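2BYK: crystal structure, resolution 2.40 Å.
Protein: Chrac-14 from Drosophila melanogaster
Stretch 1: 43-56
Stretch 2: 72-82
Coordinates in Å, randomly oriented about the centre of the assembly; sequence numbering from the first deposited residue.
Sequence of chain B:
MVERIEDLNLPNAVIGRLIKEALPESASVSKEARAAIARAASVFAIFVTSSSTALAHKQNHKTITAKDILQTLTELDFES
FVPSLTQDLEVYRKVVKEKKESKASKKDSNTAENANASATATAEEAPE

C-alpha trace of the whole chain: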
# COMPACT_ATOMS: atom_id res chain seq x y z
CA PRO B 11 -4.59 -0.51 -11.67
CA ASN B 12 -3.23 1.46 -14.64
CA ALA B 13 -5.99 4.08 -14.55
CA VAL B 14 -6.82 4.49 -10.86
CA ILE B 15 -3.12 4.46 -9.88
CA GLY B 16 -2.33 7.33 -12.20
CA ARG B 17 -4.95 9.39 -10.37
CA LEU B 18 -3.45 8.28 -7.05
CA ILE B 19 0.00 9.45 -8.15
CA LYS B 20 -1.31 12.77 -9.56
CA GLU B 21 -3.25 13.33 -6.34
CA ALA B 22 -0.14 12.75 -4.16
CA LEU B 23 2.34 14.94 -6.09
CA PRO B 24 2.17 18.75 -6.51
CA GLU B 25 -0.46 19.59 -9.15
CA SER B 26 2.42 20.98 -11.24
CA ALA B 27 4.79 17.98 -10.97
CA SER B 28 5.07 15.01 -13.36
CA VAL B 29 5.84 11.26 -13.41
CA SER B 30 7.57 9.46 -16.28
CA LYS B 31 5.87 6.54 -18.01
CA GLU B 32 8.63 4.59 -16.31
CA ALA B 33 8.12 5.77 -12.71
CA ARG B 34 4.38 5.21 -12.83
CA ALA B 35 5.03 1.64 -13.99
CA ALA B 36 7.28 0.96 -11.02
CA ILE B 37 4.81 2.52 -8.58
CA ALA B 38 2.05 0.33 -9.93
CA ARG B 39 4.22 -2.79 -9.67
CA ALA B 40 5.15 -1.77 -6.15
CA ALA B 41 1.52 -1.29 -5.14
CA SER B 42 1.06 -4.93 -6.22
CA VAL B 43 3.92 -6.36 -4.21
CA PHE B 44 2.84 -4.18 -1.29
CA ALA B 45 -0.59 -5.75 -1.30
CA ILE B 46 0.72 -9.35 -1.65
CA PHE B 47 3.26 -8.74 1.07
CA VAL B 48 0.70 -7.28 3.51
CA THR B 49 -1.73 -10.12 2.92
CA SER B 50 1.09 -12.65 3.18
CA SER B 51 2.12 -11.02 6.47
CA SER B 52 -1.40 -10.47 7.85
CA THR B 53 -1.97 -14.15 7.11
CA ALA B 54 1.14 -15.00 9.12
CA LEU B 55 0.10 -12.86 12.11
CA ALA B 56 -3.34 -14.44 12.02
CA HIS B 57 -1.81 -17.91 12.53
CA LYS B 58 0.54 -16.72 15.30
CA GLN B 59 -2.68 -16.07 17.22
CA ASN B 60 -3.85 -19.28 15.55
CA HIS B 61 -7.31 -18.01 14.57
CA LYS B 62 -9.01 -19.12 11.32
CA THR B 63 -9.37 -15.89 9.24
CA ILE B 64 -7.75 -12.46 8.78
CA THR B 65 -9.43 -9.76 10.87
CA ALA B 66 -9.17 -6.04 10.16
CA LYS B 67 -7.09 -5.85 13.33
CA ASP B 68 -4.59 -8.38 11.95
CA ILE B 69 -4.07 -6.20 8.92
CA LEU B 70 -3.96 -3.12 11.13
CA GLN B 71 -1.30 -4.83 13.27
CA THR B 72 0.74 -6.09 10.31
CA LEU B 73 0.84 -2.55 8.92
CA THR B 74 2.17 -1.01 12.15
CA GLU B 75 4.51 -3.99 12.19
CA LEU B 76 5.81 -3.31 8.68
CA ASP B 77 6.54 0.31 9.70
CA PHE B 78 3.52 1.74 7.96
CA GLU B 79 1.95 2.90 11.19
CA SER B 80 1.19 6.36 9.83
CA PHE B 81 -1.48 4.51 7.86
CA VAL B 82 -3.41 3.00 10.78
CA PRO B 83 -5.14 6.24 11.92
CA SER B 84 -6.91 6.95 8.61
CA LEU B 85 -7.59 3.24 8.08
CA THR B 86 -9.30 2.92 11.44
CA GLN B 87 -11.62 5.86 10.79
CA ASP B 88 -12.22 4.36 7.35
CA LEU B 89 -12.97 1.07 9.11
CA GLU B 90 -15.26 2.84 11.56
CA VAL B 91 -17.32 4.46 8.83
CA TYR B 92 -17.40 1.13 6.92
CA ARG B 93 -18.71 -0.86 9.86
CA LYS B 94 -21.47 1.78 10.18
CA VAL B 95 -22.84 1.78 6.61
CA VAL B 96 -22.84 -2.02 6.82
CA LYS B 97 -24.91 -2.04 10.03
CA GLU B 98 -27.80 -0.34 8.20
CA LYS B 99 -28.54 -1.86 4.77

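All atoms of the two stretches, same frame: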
# COMPACT_ATOMS: atom_id res chain seq x y z
N VAL B 43 3.12 -5.63 -5.19
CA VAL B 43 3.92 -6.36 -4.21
C VAL B 43 3.48 -5.96 -2.80
O VAL B 43 3.33 -6.81 -1.92
CB VAL B 43 5.41 -6.07 -4.41
CG1 VAL B 43 6.23 -6.74 -3.31
CG2 VAL B 43 5.84 -6.57 -5.76
N PHE B 44 3.27 -4.66 -2.60
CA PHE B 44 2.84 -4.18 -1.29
C PHE B 44 1.66 -4.99 -0.82
O PHE B 44 1.67 -5.57 0.26
CB PHE B 44 2.41 -2.72 -1.35
CG PHE B 44 1.79 -2.24 -0.07
CD1 PHE B 44 2.58 -2.03 1.06
CD2 PHE B 44 0.43 -2.04 0.03
CE1 PHE B 44 2.00 -1.64 2.28
CE2 PHE B 44 -0.16 -1.65 1.24
CZ PHE B 44 0.63 -1.45 2.37
N ALA B 45 0.62 -5.03 -1.65
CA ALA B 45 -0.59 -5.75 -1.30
C ALA B 45 -0.37 -7.24 -1.01
O ALA B 45 -0.93 -7.78 -0.05
CB ALA B 45 -1.61 -5.55 -2.39
N ILE B 46 0.44 -7.92 -1.83
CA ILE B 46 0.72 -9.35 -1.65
C ILE B 46 1.46 -9.56 -0.35
O ILE B 46 1.16 -10.48 0.42
CB ILE B 46 1.60 -9.92 -2.78
CG1 ILE B 46 0.89 -9.81 -4.13
CG2 ILE B 46 1.88 -11.39 -2.52
CD1 ILE B 46 1.76 -10.23 -5.28
N PHE B 47 2.44 -8.70 -0.12
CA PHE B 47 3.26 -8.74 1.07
C PHE B 47 2.42 -8.58 2.33
O PHE B 47 2.55 -9.37 3.27
CB PHE B 47 4.30 -7.62 1.00
CG PHE B 47 5.39 -7.73 2.03
CD1 PHE B 47 5.95 -6.57 2.59
CD2 PHE B 47 5.92 -8.97 2.38
CE1 PHE B 47 7.02 -6.65 3.48
CE2 PHE B 47 7.00 -9.06 3.27
CZ PHE B 47 7.55 -7.89 3.82
N VAL B 48 1.55 -7.56 2.35
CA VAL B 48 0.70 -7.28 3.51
C VAL B 48 -0.29 -8.41 3.80
O VAL B 48 -0.58 -8.72 4.95
CB VAL B 48 -0.09 -5.96 3.33
CG1 VAL B 48 -0.98 -5.71 4.54
CG2 VAL B 48 0.87 -4.81 3.17
N THR B 49 -0.81 -9.02 2.74
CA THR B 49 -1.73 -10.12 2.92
C THR B 49 -0.92 -11.30 3.45
O THR B 49 -1.30 -11.94 4.43
CB THR B 49 -2.35 -10.52 1.59
OG1 THR B 49 -2.91 -9.35 0.99
CG2 THR B 49 -3.44 -11.56 1.80
N SER B 50 0.19 -11.57 2.79
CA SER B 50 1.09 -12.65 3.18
C SER B 50 1.38 -12.51 4.68
O SER B 50 1.22 -13.45 5.46
CB SER B 50 2.39 -12.54 2.37
OG SER B 50 3.35 -13.49 2.79
N SER B 51 1.80 -11.31 5.07
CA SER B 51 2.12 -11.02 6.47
C SER B 51 0.91 -11.12 7.39
O SER B 51 0.98 -11.80 8.41
CB SER B 51 2.72 -9.61 6.59
OG SER B 51 3.87 -9.48 5.78
N SER B 52 -0.18 -10.44 7.03
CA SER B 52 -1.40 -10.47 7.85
C SER B 52 -1.85 -11.90 8.07
O SER B 52 -2.41 -12.24 9.12
CB SER B 52 -2.51 -9.67 7.17
OG SER B 52 -2.11 -8.33 7.01
N THR B 53 -1.62 -12.74 7.06
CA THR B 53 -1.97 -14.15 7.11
C THR B 53 -1.10 -14.82 8.17
O THR B 53 -1.58 -15.64 8.96
CB THR B 53 -1.70 -14.85 5.76
OG1 THR B 53 -2.56 -14.30 4.75
CG2 THR B 53 -1.98 -16.34 5.86
N ALA B 54 0.18 -14.46 8.17
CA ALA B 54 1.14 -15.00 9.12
C ALA B 54 0.73 -14.66 10.54
O ALA B 54 0.61 -15.54 11.39
CB ALA B 54 2.51 -14.45 8.83
N LEU B 55 0.50 -13.37 10.80
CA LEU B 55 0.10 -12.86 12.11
C LEU B 55 -1.18 -13.51 12.62
O LEU B 55 -1.35 -13.74 13.81
CB LEU B 55 -0.08 -11.35 12.04
CG LEU B 55 -0.48 -10.64 13.33
CD1 LEU B 55 0.55 -10.91 14.42
CD2 LEU B 55 -0.60 -9.16 13.06
N ALA B 56 -2.08 -13.81 11.69
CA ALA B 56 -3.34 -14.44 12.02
C ALA B 56 -3.13 -15.87 12.53
O ALA B 56 -3.93 -16.37 13.32
CB ALA B 56 -4.25 -14.44 10.80
N THR B 72 -0.34 -5.79 11.25
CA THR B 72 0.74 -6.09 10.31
C THR B 72 1.28 -4.80 9.69
O THR B 72 2.46 -4.70 9.39
CB THR B 72 0.25 -7.03 9.20
OG1 THR B 72 -0.09 -8.30 9.78
CG2 THR B 72 1.32 -7.23 8.15
N LEU B 73 0.41 -3.81 9.50
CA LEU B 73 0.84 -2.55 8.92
C LEU B 73 1.73 -1.79 9.89
O LEU B 73 2.76 -1.25 9.48
CB LEU B 73 -0.36 -1.67 8.54
CG LEU B 73 -1.16 -2.03 7.28
CD1 LEU B 73 -2.27 -1.03 7.11
CD2 LEU B 73 -0.26 -2.01 6.06
N THR B 74 1.35 -1.74 11.17
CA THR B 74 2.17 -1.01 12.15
C THR B 74 3.48 -1.77 12.31
O THR B 74 4.52 -1.19 12.59
CB THR B 74 1.49 -0.92 13.55
OG1 THR B 74 1.54 -2.19 14.21
CG2 THR B 74 0.03 -0.50 13.42
N GLU B 75 3.39 -3.07 12.09
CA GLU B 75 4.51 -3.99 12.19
C GLU B 75 5.48 -3.86 11.02
O GLU B 75 6.68 -4.12 11.16
CB GLU B 75 3.94 -5.40 12.28
CG GLU B 75 4.92 -6.54 12.32
CD GLU B 75 4.20 -7.87 12.58
OE1 GLU B 75 3.79 -8.10 13.74
OE2 GLU B 75 4.03 -8.66 11.62
N LEU B 76 4.97 -3.47 9.86
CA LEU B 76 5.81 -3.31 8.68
C LEU B 76 6.33 -1.88 8.58
O LEU B 76 6.93 -1.50 7.56
CB LEU B 76 5.04 -3.70 7.42
CG LEU B 76 4.71 -5.19 7.29
CD1 LEU B 76 3.84 -5.41 6.07
CD2 LEU B 76 6.00 -5.98 7.18
N ASP B 77 6.11 -1.09 9.63
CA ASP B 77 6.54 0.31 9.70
C ASP B 77 5.66 1.31 8.99
O ASP B 77 6.05 2.46 8.77
CB ASP B 77 7.97 0.45 9.20
CG ASP B 77 8.97 0.43 10.33
OD1 ASP B 77 8.93 -0.53 11.13
OD2 ASP B 77 9.79 1.37 10.41
N PHE B 78 4.47 0.87 8.62
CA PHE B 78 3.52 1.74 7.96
C PHE B 78 2.47 2.03 9.01
O PHE B 78 1.30 1.72 8.83
CB PHE B 78 2.87 1.05 6.77
CG PHE B 78 3.83 0.71 5.67
CD1 PHE B 78 4.06 -0.61 5.32
CD2 PHE B 78 4.50 1.72 4.99
CE1 PHE B 78 4.95 -0.93 4.30
CE2 PHE B 78 5.39 1.42 3.97
CZ PHE B 78 5.62 0.09 3.63
N GLU B 79 2.90 2.61 10.13
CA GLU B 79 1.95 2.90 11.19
C GLU B 79 1.25 4.23 10.96
O GLU B 79 0.20 4.48 11.54
CB GLU B 79 2.64 2.90 12.55
CG GLU B 79 1.66 3.20 13.67
CD GLU B 79 2.17 2.79 15.04
OE1 GLU B 79 3.24 3.30 15.46
OE2 GLU B 79 1.50 1.96 15.70
N SER B 80 1.82 5.08 10.12
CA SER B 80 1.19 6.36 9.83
C SER B 80 -0.13 6.11 9.09
O SER B 80 -0.98 6.99 9.01
CB SER B 80 2.13 7.22 8.97
OG SER B 80 2.74 6.45 7.95
N PHE B 81 -0.28 4.90 8.59
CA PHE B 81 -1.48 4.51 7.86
C PHE B 81 -2.66 4.21 8.78
O PHE B 81 -3.78 4.66 8.53
CB PHE B 81 -1.22 3.25 7.02
CG PHE B 81 -0.30 3.45 5.85
CD1 PHE B 81 0.65 4.46 5.85
CD2 PHE B 81 -0.35 2.58 4.77
CE1 PHE B 81 1.55 4.60 4.78
CE2 PHE B 81 0.54 2.71 3.70
CZ PHE B 81 1.49 3.73 3.71
N VAL B 82 -2.39 3.44 9.83
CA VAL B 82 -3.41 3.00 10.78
C VAL B 82 -4.50 3.99 11.23
O VAL B 82 -5.66 3.62 11.36
CB VAL B 82 -2.75 2.38 12.03
CG1 VAL B 82 -3.77 1.57 12.82
CG2 VAL B 82 -1.60 1.48 11.60

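The contact is built by packing, with no clear hydrogen bond across it; 466 Å² is buried, both sides summed. Its first rule is closeness by small residues. The helix of 43-56 comes nearest the other stretch at Ser 52 and Thr 72, whose CA atoms lie 5.5 Å apart. There the side chain of Thr 72 is a knob among Val 48, Ser 51, Ser 52 and Leu 55. Its chi1 is m, and both branches pack against Ser 51 and Ser 52: CG2 of Thr 72 lies 3.2 Å from CB of Ser 51, and OG1 of Thr 72 lies 3.2 Å from CA of Ser 52 and 3.4 Å from CD2 of Leu 55. OG1 is hydrogen-bonded elsewhere in the structure, so its polarity is paid for.

The serines lining this hole are m rotamers, each turning its hydroxyl back on its own helix: Ser 51 OG donates to Phe 47 O (2.8 Å) and Ser 52 OG to Val 48 O (2.6 Å). A hydroxyl satisfied this way can sit in a tight, largely apolar seam.

The second rule is that reach replaces closeness farther along. Phe 44 has a CA-to-CB bond pointing sideways, but its t rotamer carries the ring across the gap. CZ of Phe 44 comes 3.8 Å from CD2 of Leu 73, and the edge of the Phe 44 ring meets the face of Phe 78, with centroids 5.4 Å apart and planes at 83°. Phe 78 points toward the helix with chi1 m, just beyond the turn where the second stretch leaves its helix; Phe 78 N bonds to Leu 73 O (2.9 Å).

Between these regions, Leu 76, an m,t rotamer, uses both methyls: CD2 lies 3.9 Å from CE1 of Phe 47, and CD1 4.2 Å from CG2 of Val 48. The t rotamer of Val 48 also leaves CG1 4.1 Å from CD2 of Leu 73.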